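Local coordinates for protein myroilysin (Myroides profundi, PDB 5CZW) that probably acts as a zinc-dependent endopeptidase of the astacin (M12A) family of metzincins, kept latent until activation by a cysteine-switch mechanism, at residues A[11-16]-A[92-97]; A[57-62]-A[126-131]; A[98-103]-A[168-173]; A[156-161]-A[203-208]. The protein carries 1 engineered substitution. All blocks are in the same frame, centred on the assembly; numbering follows the deposited sequence.

Contact 1 of 4, residues A[11-16]-A[92-97]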
loop_
_atom_site.group_PDB
_atom_site.type_symbol
_atom_site.label_atom_id
_atom_site.label_comp_id
_atom_site.label_asym_id
_atom_site.label_seq_id
_atom_site.Cartn_x
_atom_site.Cartn_y
_atom_site.Cartn_z
ATOM N N ALA A 11 -10.049 -2.346 -18.622
ATOM C CA ALA A 11 -9.556 -1.379 -19.596
ATOM C C ALA A 11 -8.958 -0.110 -18.966
ATOM O O ALA A 11 -8.188 0.595 -19.618
ATOM C CB ALA A 11 -10.674 -0.996 -20.572
ATOM N N ASP A 12 -9.314 0.226 -17.724
ATOM C CA ASP A 12 -8.773 1.443 -17.131
ATOM C C ASP A 12 -7.443 1.129 -16.506
ATOM O O ASP A 12 -6.766 2.067 -16.108
ATOM C CB ASP A 12 -9.691 2.047 -16.077
ATOM C CG ASP A 12 -10.951 2.549 -16.647
ATOM O OD1 ASP A 12 -11.026 2.542 -17.888
ATOM O OD2 ASP A 12 -11.861 2.915 -15.881
ATOM N N ILE A 13 -7.048 -0.144 -16.459
ATOM C CA ILE A 13 -5.712 -0.550 -15.961
ATOM C C ILE A 13 -4.662 -0.397 -17.041
ATOM O O ILE A 13 -4.655 -1.129 -18.033
ATOM C CB ILE A 13 -5.674 -2.005 -15.512
ATOM C CG1 ILE A 13 -6.639 -2.256 -14.339
ATOM C CG2 ILE A 13 -4.263 -2.369 -15.089
ATOM C CD1 ILE A 13 -6.997 -3.723 -14.140
ATOM N N VAL A 14 -3.719 0.512 -16.795
ATOM C CA VAL A 14 -2.771 0.940 -17.827
ATOM C C VAL A 14 -1.766 -0.167 -18.156
ATOM O O VAL A 14 -1.099 -0.708 -17.276
ATOM C CB VAL A 14 -2.010 2.181 -17.350
ATOM C CG1 VAL A 14 -1.092 2.671 -18.447
ATOM C CG2 VAL A 14 -2.952 3.303 -16.931
ATOM N N SER A 15 -1.613 -0.503 -19.439
ATOM C CA SER A 15 -0.709 -1.598 -19.821
ATOM C C SER A 15 0.707 -1.103 -20.022
ATOM O O SER A 15 0.941 0.090 -20.109
ATOM C CB SER A 15 -1.170 -2.242 -21.110
ATOM O OG SER A 15 -1.081 -1.271 -22.117
ATOM N N GLY A 16 1.638 -2.041 -20.066
ATOM C CA GLY A 16 3.028 -1.751 -20.455
ATOM C C GLY A 16 3.949 -1.280 -19.351
ATOM O O GLY A 16 4.997 -0.668 -19.595
ATOM N N THR A 92 -8.333 -6.686 -2.470
ATOM C CA THR A 92 -8.314 -7.299 -3.792
ATOM C C THR A 92 -6.935 -7.575 -4.323
ATOM O O THR A 92 -5.958 -7.095 -3.765
ATOM C CB THR A 92 -9.095 -6.432 -4.772
ATOM O OG1 THR A 92 -8.624 -5.110 -4.695
ATOM C CG2 THR A 92 -10.635 -6.486 -4.447
ATOM N N PHE A 93 -6.923 -8.289 -5.469
ATOM C CA PHE A 93 -5.706 -8.771 -6.100
ATOM C C PHE A 93 -5.734 -8.406 -7.575
ATOM O O PHE A 93 -5.397 -9.265 -8.485
ATOM C CB PHE A 93 -5.594 -10.264 -5.895
ATOM C CG PHE A 93 -5.436 -10.604 -4.446
ATOM C CD1 PHE A 93 -4.163 -10.559 -3.803
ATOM C CD2 PHE A 93 -6.524 -10.917 -3.721
ATOM C CE1 PHE A 93 -4.069 -10.849 -2.448
ATOM C CE2 PHE A 93 -6.393 -11.174 -2.371
ATOM C CZ PHE A 93 -5.190 -11.113 -1.766
ATOM N N THR A 94 -6.096 -7.171 -7.823
ATOM C CA THR A 94 -6.299 -6.752 -9.237
ATOM C C THR A 94 -4.916 -6.477 -9.814
ATOM O O THR A 94 -4.215 -5.516 -9.419
ATOM C CB THR A 94 -7.168 -5.504 -9.276
ATOM O OG1 THR A 94 -8.461 -5.794 -8.712
ATOM C CG2 THR A 94 -7.275 -4.977 -10.672
ATOM N N GLN A 95 -4.611 -7.244 -10.870
ATOM C CA GLN A 95 -3.272 -7.247 -11.451
ATOM C C GLN A 95 -3.055 -5.962 -12.233
ATOM O O GLN A 95 -3.900 -5.556 -13.020
ATOM C CB GLN A 95 -3.069 -8.484 -12.379
ATOM C CG GLN A 95 -2.976 -9.801 -11.614
ATOM C CD GLN A 95 -1.909 -9.719 -10.574
ATOM O OE1 GLN A 95 -0.755 -9.571 -10.913
ATOM N NE2 GLN A 95 -2.307 -9.667 -9.333
ATOM N N GLY A 96 -1.902 -5.341 -12.062
ATOM C CA GLY A 96 -1.591 -4.130 -12.798
ATOM C C GLY A 96 -2.062 -2.805 -12.317
ATOM O O GLY A 96 -1.659 -1.817 -12.875
ATOM N N ALA A 97 -2.902 -2.802 -11.255
ATOM C CA ALA A 97 -3.486 -1.594 -10.635
ATOM C C ALA A 97 -2.609 -0.898 -9.633
ATOM O O ALA A 97 -2.961 0.134 -9.057
ATOM C CB ALA A 97 -4.725 -2.004 -9.954
HETATM O O HOH W 1 -2.023 0.138 -14.272
#
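Ile13 lays its two methyls against a type II beta turn running from Thr94 to Ala97, in the loop that joins strand 89-92 to strand 100-101. No hydrogen bond spans the two segments, so the evidence for the contact is side-chain orientation. With CG1 beside the backbone N (chi1 -62°), CG2 is turned opposite that nitrogen and lies 3.5 Å from Gly96 O. The same methyl is 4.1 Å from Ala97 N, so it sits over the Gly96-Ala97 peptide. The extended CG1 branch carries CD1 to the other end of the turn, where it meets Thr94 CG2 at 3.7 Å, the two side chains crossing obliquely. CD1 is also 3.8 Å from Gln95 O, so Ile13 straddles the turn. Gly96 has positive phi (84°), and a beta carbon there would come within 3.0 Å of Ile13 CG2, besides jamming against the carbonyl O of Gln95. An alanine here in place of Ile13 is likely to leave the turn peptide and Thr94 CG2 uncovered, opening a gap between the loops. Residues 11-16 precede the zinc-binding Cys23, consistent with a place in the propeptide, and the contact lies near the surface. The turn is anchored to the 117-120 region by Thr94 N, bonded to Asn118 OD1, and by a backbone bond between Gly96 and Gly120. On the far side of the turn, Gln95 NE2 folds back onto Phe93 O at 3.2 Å, approaching from above the carbonyl plane.

Contact 2 of 4, residues A[57-62]-A[126-131]. Engineered in segment 126-131: Thr129 (natural residue Ala).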
loop_
_atom_site.group_PDB
_atom_site.type_symbol
_atom_site.label_atom_id
_atom_site.label_comp_id
_atom_site.label_asym_id
_atom_site.label_seq_id
_atom_site.Cartn_x
_atom_site.Cartn_y
_atom_site.Cartn_z
ATOM N N THR A 57 -5.385 -16.523 -5.241
ATOM C CA THR A 57 -5.350 -17.962 -5.115
ATOM C C THR A 57 -5.264 -18.299 -3.640
ATOM O O THR A 57 -4.905 -17.401 -2.836
ATOM C CB THR A 57 -4.093 -18.545 -5.790
ATOM O OG1 THR A 57 -2.933 -18.031 -5.126
ATOM C CG2 THR A 57 -4.033 -18.208 -7.241
ATOM N N PRO A 58 -5.502 -19.563 -3.266
ATOM C CA PRO A 58 -5.333 -19.879 -1.825
ATOM C C PRO A 58 -3.932 -19.579 -1.317
ATOM O O PRO A 58 -3.757 -19.195 -0.143
ATOM C CB PRO A 58 -5.730 -21.379 -1.708
ATOM C CG PRO A 58 -6.607 -21.578 -2.889
ATOM C CD PRO A 58 -6.265 -20.606 -3.942
ATOM N N TYR A 59 -2.928 -19.830 -2.132
ATOM C CA TYR A 59 -1.560 -19.578 -1.736
ATOM C C TYR A 59 -1.304 -18.131 -1.451
ATOM O O TYR A 59 -0.805 -17.763 -0.302
ATOM C CB TYR A 59 -0.589 -20.064 -2.791
ATOM C CG TYR A 59 0.870 -19.936 -2.500
ATOM C CD1 TYR A 59 1.461 -20.748 -1.573
ATOM C CD2 TYR A 59 1.603 -18.915 -3.047
ATOM C CE1 TYR A 59 2.803 -20.610 -1.241
ATOM C CE2 TYR A 59 2.950 -18.769 -2.741
ATOM C CZ TYR A 59 3.516 -19.651 -1.856
ATOM O OH TYR A 59 4.852 -19.509 -1.573
ATOM N N VAL A 60 -1.672 -17.300 -2.423
ATOM C CA VAL A 60 -1.528 -15.857 -2.241
ATOM C C VAL A 60 -2.284 -15.390 -1.004
ATOM O O VAL A 60 -1.788 -14.592 -0.241
ATOM C CB VAL A 60 -1.908 -15.077 -3.537
ATOM C CG1 VAL A 60 -2.155 -13.561 -3.279
ATOM C CG2 VAL A 60 -0.781 -15.170 -4.507
ATOM N N ARG A 61 -3.545 -15.827 -0.803
ATOM C CA ARG A 61 -4.338 -15.365 0.308
ATOM C C ARG A 61 -3.679 -15.790 1.606
ATOM O O ARG A 61 -3.722 -15.094 2.578
ATOM C CB ARG A 61 -5.765 -15.965 0.229
ATOM C CG ARG A 61 -6.608 -15.403 -0.946
ATOM C CD ARG A 61 -7.679 -16.403 -1.487
ATOM N NE ARG A 61 -8.719 -16.581 -0.534
ATOM C CZ ARG A 61 -9.846 -15.843 -0.428
ATOM N NH1 ARG A 61 -10.128 -14.916 -1.297
ATOM N NH2 ARG A 61 -10.688 -16.071 0.580
ATOM N N SER A 62 -3.073 -16.994 1.629
ATOM C CA SER A 62 -2.420 -17.486 2.872
ATOM C C SER A 62 -1.199 -16.645 3.212
ATOM O O SER A 62 -0.992 -16.288 4.391
ATOM C CB SER A 62 -1.977 -18.914 2.669
ATOM O OG SER A 62 -1.354 -19.464 3.837
ATOM N N THR A 126 5.595 -15.787 -6.382
ATOM C CA THR A 126 6.154 -14.619 -5.730
ATOM C C THR A 126 7.035 -15.074 -4.540
ATOM O O THR A 126 6.659 -15.948 -3.784
ATOM C CB THR A 126 4.994 -13.649 -5.293
ATOM O OG1 THR A 126 4.368 -13.097 -6.457
ATOM C CG2 THR A 126 5.514 -12.528 -4.438
ATOM N N SER A 127 8.190 -14.431 -4.405
ATOM C CA SER A 127 9.133 -14.737 -3.324
ATOM C C SER A 127 8.615 -14.420 -1.949
ATOM O O SER A 127 7.786 -13.512 -1.782
ATOM C CB SER A 127 10.451 -13.981 -3.561
ATOM O OG SER A 127 10.348 -12.624 -3.236
ATOM N N ASP A 128 9.133 -15.123 -0.957
ATOM C CA ASP A 128 8.730 -14.777 0.412
ATOM C C ASP A 128 9.091 -13.323 0.742
ATOM O O ASP A 128 8.373 -12.626 1.464
ATOM C CB ASP A 128 9.285 -15.772 1.419
ATOM C CG ASP A 128 8.397 -17.030 1.558
ATOM O OD1 ASP A 128 7.210 -17.036 1.125
ATOM O OD2 ASP A 128 8.845 -18.020 2.161
ATOM N N THR A 129 10.261 -12.863 0.313
ATOM C CA THR A 129 10.660 -11.523 0.624
ATOM C C THR A 129 9.719 -10.508 0.011
ATOM O O THR A 129 9.381 -9.494 0.634
ATOM C CB THR A 129 12.058 -11.242 0.098
ATOM O OG1 THR A 129 12.943 -12.065 0.817
ATOM C CG2 THR A 129 12.416 -9.817 0.431
ATOM N N GLU A 130 9.256 -10.785 -1.181
ATOM C CA GLU A 130 8.347 -9.841 -1.850
ATOM C C GLU A 130 6.997 -9.844 -1.177
ATOM O O GLU A 130 6.412 -8.769 -0.995
ATOM C CB GLU A 130 8.197 -10.163 -3.298
ATOM C CG GLU A 130 7.251 -9.235 -4.041
ATOM C CD GLU A 130 7.561 -7.768 -3.897
ATOM O OE1 GLU A 130 8.762 -7.385 -3.701
ATOM O OE2 GLU A 130 6.599 -6.927 -3.913
ATOM N N PHE A 131 6.514 -11.016 -0.733
ATOM C CA PHE A 131 5.263 -11.012 0.023
ATOM C C PHE A 131 5.445 -10.213 1.308
ATOM O O PHE A 131 4.604 -9.361 1.678
ATOM C CB PHE A 131 4.722 -12.382 0.397
ATOM C CG PHE A 131 4.060 -13.163 -0.707
ATOM C CD1 PHE A 131 2.795 -12.800 -1.208
ATOM C CD2 PHE A 131 4.626 -14.347 -1.161
ATOM C CE1 PHE A 131 2.166 -13.557 -2.211
ATOM C CE2 PHE A 131 3.988 -15.088 -2.134
ATOM C CZ PHE A 131 2.753 -14.712 -2.655
HETATM O O HOH W 2 6.413 -17.451 -1.275
#
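The Phe131 ring has Val60 CG2 at its edge, near the ring plane, and Thr126 CG2 over the centre of one face, 3.7 Å above the plane. Tyr59 meets the ring obliquely, with planes at 71° and centroids 6.0 Å apart. These groups join the first turns of two helices, 58-63 and the long helix 128-143 that bears the zinc ligands His137 and His141. Between the two segments the closest apolar approach is Tyr59 CE2 to Phe131 CE2 at 3.9 Å; Val60 CG2 follows at 4.0 Å from Phe131 CZ. Tyr59 gets there because its CG is opposite the backbone N (chi1 -177°), which swings the ring over toward the second helix. An alanine in place of Phe131 would probably open a gap between the helix starts and leave Tyr59 and Val60 without their shared apolar partner. Phe122 also meets the Phe131 ring. Toward the outer side the chemistry turns polar: one water stands 2.6 Å from Tyr59 OH and close to both Thr126 O and Asp128 OD1, a carboxylate oxygen whose stronger partner is Lys63, in a salt bridge. Each helix is N-capped by a hydroxyl. Val60 N donates to Thr57 OG1 at 3.1 Å, nearly straight at 169°, while Glu130 N reaches Ser127 OG at 3.0 Å along a less straight path.

Contact 3 of 4, residues A[98-103]-A[168-173]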
loop_
_atom_site.group_PDB
_atom_site.type_symbol
_atom_site.label_atom_id
_atom_site.label_comp_id
_atom_site.label_asym_id
_atom_site.label_seq_id
_atom_site.Cartn_x
_atom_site.Cartn_y
_atom_site.Cartn_z
ATOM N N GLY A 98 -1.430 -1.503 -9.429
ATOM C CA GLY A 98 -0.572 -1.103 -8.332
ATOM C C GLY A 98 -0.994 -1.702 -7.030
ATOM O O GLY A 98 -1.930 -2.437 -6.963
ATOM N N SER A 99 -0.237 -1.470 -5.981
ATOM C CA SER A 99 -0.658 -1.934 -4.646
ATOM C C SER A 99 -0.865 -0.697 -3.846
ATOM O O SER A 99 -0.204 0.345 -4.056
ATOM C CB SER A 99 0.444 -2.813 -3.985
ATOM O OG SER A 99 0.687 -4.031 -4.671
ATOM N N TYR A 100 -1.790 -0.775 -2.884
ATOM C CA TYR A 100 -2.252 0.396 -2.150
ATOM C C TYR A 100 -3.120 0.019 -1.006
ATOM O O TYR A 100 -3.730 -1.059 -1.032
ATOM C CB TYR A 100 -3.058 1.367 -3.124
ATOM C CG TYR A 100 -4.178 0.839 -3.992
ATOM C CD1 TYR A 100 -5.466 0.640 -3.499
ATOM C CD2 TYR A 100 -3.906 0.431 -5.282
ATOM C CE1 TYR A 100 -6.439 0.141 -4.295
ATOM C CE2 TYR A 100 -4.891 -0.062 -6.104
ATOM C CZ TYR A 100 -6.139 -0.247 -5.618
ATOM O OH TYR A 100 -7.185 -0.756 -6.369
ATOM N N SER A 101 -3.292 0.985 -0.094
ATOM C CA SER A 101 -4.317 0.906 0.987
ATOM C C SER A 101 -4.677 2.323 1.404
ATOM O O SER A 101 -3.814 3.214 1.487
ATOM C CB SER A 101 -3.790 0.172 2.224
ATOM O OG SER A 101 -4.741 0.111 3.262
ATOM N N TYR A 102 -5.951 2.512 1.717
ATOM C CA TYR A 102 -6.330 3.702 2.440
ATOM C C TYR A 102 -5.650 3.724 3.768
ATOM O O TYR A 102 -5.245 2.702 4.314
ATOM C CB TYR A 102 -7.872 3.849 2.517
ATOM C CG TYR A 102 -8.499 3.937 1.158
ATOM C CD1 TYR A 102 -8.481 5.160 0.444
ATOM C CD2 TYR A 102 -9.056 2.818 0.514
ATOM C CE1 TYR A 102 -8.977 5.230 -0.813
ATOM C CE2 TYR A 102 -9.512 2.890 -0.780
ATOM C CZ TYR A 102 -9.544 4.126 -1.408
ATOM O OH TYR A 102 -10.035 4.243 -2.680
ATOM N N LEU A 103 -5.520 4.902 4.344
ATOM C CA LEU A 103 -4.840 5.038 5.601
ATOM C C LEU A 103 -5.668 4.846 6.861
ATOM O O LEU A 103 -6.531 5.605 7.129
ATOM C CB LEU A 103 -4.251 6.423 5.717
ATOM C CG LEU A 103 -3.231 6.767 4.659
ATOM C CD1 LEU A 103 -2.633 8.139 4.895
ATOM C CD2 LEU A 103 -2.092 5.767 4.656
ATOM N N ALA A 168 -2.875 7.968 -14.496
ATOM C CA ALA A 168 -4.097 8.383 -15.168
ATOM C C ALA A 168 -5.254 7.408 -15.010
ATOM O O ALA A 168 -6.402 7.829 -15.161
ATOM C CB ALA A 168 -3.826 8.627 -16.657
ATOM N N GLY A 169 -4.967 6.131 -14.786
ATOM C CA GLY A 169 -6.017 5.115 -14.742
ATOM C C GLY A 169 -6.396 4.642 -13.331
ATOM O O GLY A 169 -6.307 5.393 -12.370
ATOM N N TYR A 170 -6.893 3.406 -13.266
ATOM C CA TYR A 170 -7.494 2.872 -12.075
ATOM C C TYR A 170 -6.366 2.704 -11.033
ATOM O O TYR A 170 -5.326 2.232 -11.398
ATOM C CB TYR A 170 -8.182 1.536 -12.340
ATOM C CG TYR A 170 -8.905 0.997 -11.124
ATOM C CD1 TYR A 170 -10.196 1.426 -10.838
ATOM C CD2 TYR A 170 -8.331 0.056 -10.308
ATOM C CE1 TYR A 170 -10.889 0.973 -9.723
ATOM C CE2 TYR A 170 -9.026 -0.398 -9.149
ATOM C CZ TYR A 170 -10.294 0.103 -8.873
ATOM O OH TYR A 170 -11.044 -0.315 -7.795
ATOM N N PRO A 171 -6.578 3.037 -9.766
ATOM C CA PRO A 171 -7.783 3.646 -9.140
ATOM C C PRO A 171 -7.813 5.164 -9.051
ATOM O O PRO A 171 -8.840 5.728 -8.694
ATOM C CB PRO A 171 -7.668 3.157 -7.688
ATOM C CG PRO A 171 -6.168 3.081 -7.508
ATOM C CD PRO A 171 -5.632 2.498 -8.756
ATOM N N ASN A 172 -6.666 5.830 -9.265
ATOM C CA ASN A 172 -6.556 7.261 -9.062
ATOM C C ASN A 172 -7.326 8.102 -10.095
ATOM O O ASN A 172 -7.961 9.051 -9.692
ATOM C CB ASN A 172 -5.090 7.739 -9.097
ATOM C CG ASN A 172 -4.210 7.173 -7.948
ATOM O OD1 ASN A 172 -3.159 6.703 -8.215
ATOM N ND2 ASN A 172 -4.611 7.330 -6.697
ATOM N N TYR A 173 -7.235 7.763 -11.372
ATOM C CA TYR A 173 -7.775 8.619 -12.424
ATOM C C TYR A 173 -7.232 10.095 -12.286
ATOM O O TYR A 173 -7.979 11.113 -12.248
ATOM C CB TYR A 173 -9.299 8.513 -12.371
ATOM C CG TYR A 173 -9.860 7.144 -12.661
ATOM C CD1 TYR A 173 -9.833 6.622 -13.943
ATOM C CD2 TYR A 173 -10.404 6.346 -11.661
ATOM C CE1 TYR A 173 -10.341 5.362 -14.228
ATOM C CE2 TYR A 173 -10.931 5.112 -11.934
ATOM C CZ TYR A 173 -10.895 4.605 -13.213
ATOM O OH TYR A 173 -11.428 3.351 -13.478
#
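Pro171 packs over one face of the Tyr100 ring in a CH-pi contact, its CG 4.0 Å from the ring centroid and 25° off the normal. Pro171 CG is offset toward the rim, 3.7 Å from Tyr100 CE2. The proline serves two rings: its CB lies 4.0 Å above the centre of the ring of Tyr170, the residue joined to it by a cis peptide bond. Tyr100 reaches this position with its CG between the backbone N and the carbonyl carbon (chi1 51°), a crowded torsion that aims the ring at the 168-173 loop. Tyr100 OH lies 3.4 Å from Tyr170 CE2, and the two tyrosine side chains run at about a right angle. Both phenols are satisfied by Glu115 OE2, and Tyr170 OH is also bonded to Arg6 NH1, so this buried corner is polar as well as tight. Tyr102 makes no contact with 168-173 and packs instead on Val26 and Ile110. Tyr173, on the exposed side, makes no contact with 98-103; its OH is bonded to Asp12 OD2 and lies in plane at the edge of the Tyr170 ring. The Tyr100 side chain is about 7 Å from the zinc ion and about 5 Å from that of Cys23, a zinc ligand. Tyr100 belongs to the antiparallel edge strand that borders the active-site cleft of metzincins, here filled by the cysteine switch.

Contact 4 of 4, residues A[156-161]-A[203-208]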
loop_
_atom_site.group_PDB
_atom_site.type_symbol
_atom_site.label_atom_id
_atom_site.label_comp_id
_atom_site.label_asym_id
_atom_site.label_seq_id
_atom_site.Cartn_x
_atom_site.Cartn_y
_atom_site.Cartn_z
ATOM N N ILE A 156 14.591 13.642 -8.001
ATOM C CA ILE A 156 14.214 12.399 -8.627
ATOM C C ILE A 156 14.078 12.544 -10.129
ATOM O O ILE A 156 13.315 13.374 -10.591
ATOM C CB ILE A 156 12.890 11.873 -8.030
ATOM C CG1 ILE A 156 13.024 11.714 -6.496
ATOM C CG2 ILE A 156 12.504 10.557 -8.721
ATOM C CD1 ILE A 156 11.721 11.657 -5.721
ATOM N N PRO A 157 14.811 11.647 -10.840
ATOM C CA PRO A 157 14.682 11.768 -12.283
ATOM C C PRO A 157 13.449 11.116 -12.916
ATOM O O PRO A 157 13.566 10.196 -13.619
ATOM C CB PRO A 157 15.972 11.124 -12.802
ATOM C CG PRO A 157 16.155 10.016 -11.914
ATOM C CD PRO A 157 15.861 10.570 -10.554
ATOM N N TRP A 158 12.293 11.658 -12.656
ATOM C CA TRP A 158 11.072 11.161 -13.229
ATOM C C TRP A 158 11.025 11.248 -14.726
ATOM O O TRP A 158 11.435 12.284 -15.354
ATOM C CB TRP A 158 9.859 11.938 -12.714
ATOM C CG TRP A 158 9.621 11.985 -11.241
ATOM C CD1 TRP A 158 9.850 13.034 -10.441
ATOM C CD2 TRP A 158 9.125 10.934 -10.387
ATOM N NE1 TRP A 158 9.507 12.730 -9.155
ATOM C CE2 TRP A 158 9.084 11.441 -9.085
ATOM C CE3 TRP A 158 8.684 9.624 -10.601
ATOM C CZ2 TRP A 158 8.606 10.697 -8.002
ATOM C CZ3 TRP A 158 8.209 8.879 -9.507
ATOM C CH2 TRP A 158 8.188 9.434 -8.233
ATOM N N ASP A 159 10.456 10.212 -15.329
ATOM C CA ASP A 159 10.102 10.294 -16.749
ATOM C C ASP A 159 8.685 10.769 -16.734
ATOM O O ASP A 159 7.764 9.983 -16.518
ATOM C CB ASP A 159 10.253 8.948 -17.394
ATOM C CG ASP A 159 9.830 8.947 -18.860
ATOM O OD1 ASP A 159 8.938 9.751 -19.235
ATOM O OD2 ASP A 159 10.358 8.083 -19.606
ATOM N N LYS A 160 8.489 12.071 -16.888
ATOM C CA LYS A 160 7.180 12.651 -16.525
ATOM C C LYS A 160 6.029 12.096 -17.408
ATOM O O LYS A 160 4.942 11.752 -16.913
ATOM C CB LYS A 160 7.247 14.189 -16.511
ATOM C CG LYS A 160 8.364 14.725 -15.618
ATOM C CD LYS A 160 8.223 16.207 -15.266
ATOM C CE LYS A 160 7.550 16.412 -13.922
ATOM N NZ LYS A 160 7.984 17.677 -13.254
ATOM N N ASN A 161 6.309 11.967 -18.691
ATOM C CA ASN A 161 5.433 11.285 -19.647
ATOM C C ASN A 161 4.950 9.939 -19.104
ATOM O O ASN A 161 3.746 9.612 -19.181
ATOM C CB ASN A 161 6.180 11.070 -20.988
ATOM C CG ASN A 161 5.537 10.007 -21.866
ATOM O OD1 ASN A 161 4.594 10.292 -22.602
ATOM N ND2 ASN A 161 6.059 8.774 -21.810
ATOM N N MET A 203 8.205 1.139 5.703
ATOM C CA MET A 203 7.368 2.188 5.117
ATOM C C MET A 203 8.049 3.051 4.048
ATOM O O MET A 203 7.443 3.970 3.505
ATOM C CB MET A 203 6.607 3.018 6.196
ATOM C CG MET A 203 5.603 2.235 7.058
ATOM S SD MET A 203 4.588 1.060 6.158
ATOM C CE MET A 203 3.578 2.153 5.143
ATOM N N HIS A 204 9.309 2.766 3.757
ATOM C CA HIS A 204 10.008 3.582 2.755
ATOM C C HIS A 204 9.290 3.479 1.444
ATOM O O HIS A 204 8.776 2.480 1.136
ATOM C CB HIS A 204 11.543 3.346 2.645
ATOM C CG HIS A 204 12.351 4.271 3.499
ATOM N ND1 HIS A 204 12.681 5.554 3.109
ATOM C CD2 HIS A 204 12.805 4.133 4.767
ATOM C CE1 HIS A 204 13.349 6.138 4.075
ATOM N NE2 HIS A 204 13.419 5.309 5.100
ATOM N N TYR A 205 9.282 4.567 0.711
ATOM C CA TYR A 205 8.583 4.684 -0.592
ATOM C C TYR A 205 9.489 4.251 -1.713
ATOM O O TYR A 205 10.602 4.789 -1.924
ATOM C CB TYR A 205 8.224 6.164 -0.785
ATOM C CG TYR A 205 7.541 6.446 -2.043
ATOM C CD1 TYR A 205 6.325 5.933 -2.279
ATOM C CD2 TYR A 205 8.002 7.404 -2.873
ATOM C CE1 TYR A 205 5.633 6.210 -3.430
ATOM C CE2 TYR A 205 7.404 7.651 -4.065
ATOM C CZ TYR A 205 6.166 7.099 -4.331
ATOM O OH TYR A 205 5.472 7.407 -5.499
ATOM N N SER A 206 9.083 3.206 -2.390
ATOM C CA SER A 206 9.808 2.681 -3.520
ATOM C C SER A 206 9.561 3.495 -4.775
ATOM O O SER A 206 8.463 3.760 -5.077
ATOM C CB SER A 206 9.254 1.291 -3.800
ATOM O OG SER A 206 9.500 0.488 -2.713
ATOM N N ILE A 207 10.619 3.827 -5.495
ATOM C CA ILE A 207 10.548 4.539 -6.744
ATOM C C ILE A 207 10.941 3.547 -7.836
ATOM O O ILE A 207 12.068 3.055 -7.887
ATOM C CB ILE A 207 11.412 5.823 -6.784
ATOM C CG1 ILE A 207 10.860 6.791 -5.710
ATOM C CG2 ILE A 207 11.322 6.477 -8.159
ATOM C CD1 ILE A 207 11.736 7.952 -5.320
ATOM N N SER A 208 9.988 3.264 -8.711
ATOM C CA SER A 208 10.188 2.198 -9.678
ATOM C C SER A 208 10.962 2.732 -10.855
ATOM O O SER A 208 10.657 3.824 -11.382
ATOM C CB SER A 208 8.844 1.701 -10.161
ATOM O OG SER A 208 9.031 0.792 -11.188
#
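Within segment 156-161, Trp158 N donates to Ile156 O at 2.9 Å, closing an inverse gamma turn that brackets Pro157 between Ile156 and Trp158, the two residues whose side chains reach Ile207. The partner segment, 203-208, begins in the Met-turn, the metzincin hallmark loop below the zinc site; Met203 packs against the zinc ligands His137 and His141. No hydrogen bond joins the two segments directly, and the interface is apolar. Ile156 and Ile207 reach toward each other tip to tip, CD1 of one 3.7 Å from CD1 of the other. Both isoleucines hold CG1 beside the backbone N (chi1 -57° and -63°) with the outer torsion extended, which accounts for the methyls meeting end on. Trp158 crosses Ile207 at about a right angle, its CZ3 4.2 Å from Ile207 CG2, so the two branches of Ile207 are divided between two partners. The tryptophan is itself covered on one face by Ile156 CG2, 3.6 Å above the plane, which ties the two ends of the gamma turn together. Phe184 also meets the indole ring. Asp159, next in the chain, N-caps helix 160-167 by accepting from Lys162 N. Tyr205 links this packing to the metal site: its ring stacks on Tyr187 and meets the zinc ligand His147, and its side chain is about 5 Å from the zinc ion. In active astacins the equivalent tyrosine can bind the metal, whereas Cys23 is the fourth ligand here. The hydroxyl, Tyr205 OH, lies at the edge of the Trp158 indole, near its plane and 4.4 Å from CH2.

Overall arrangement
Contact 3 is the most buried of the four and contact 1 the most superficial, yet they touch: Asp12 O meets Tyr170 N and Asp12 OD2 meets Tyr173 OH, both probable hydrogen bonds, so the 11-16 loop is fixed to both 92-97 and 168-173. Residues 92-97 and 98-103 run on continuously, making contacts 1 and 3 neighbours along one chain path. Contact 2, partly buried, joins contact 1 through Phe93 CE1 against Val60 CG1. Contact 4 touches none of the others and lies across the metal site. Chemistry follows place: aliphatic on backbone in contact 1, helix starts with a bridging water in contact 2, tyrosines sharing a carboxylate in contact 3, and isoleucine with indole in contact 4.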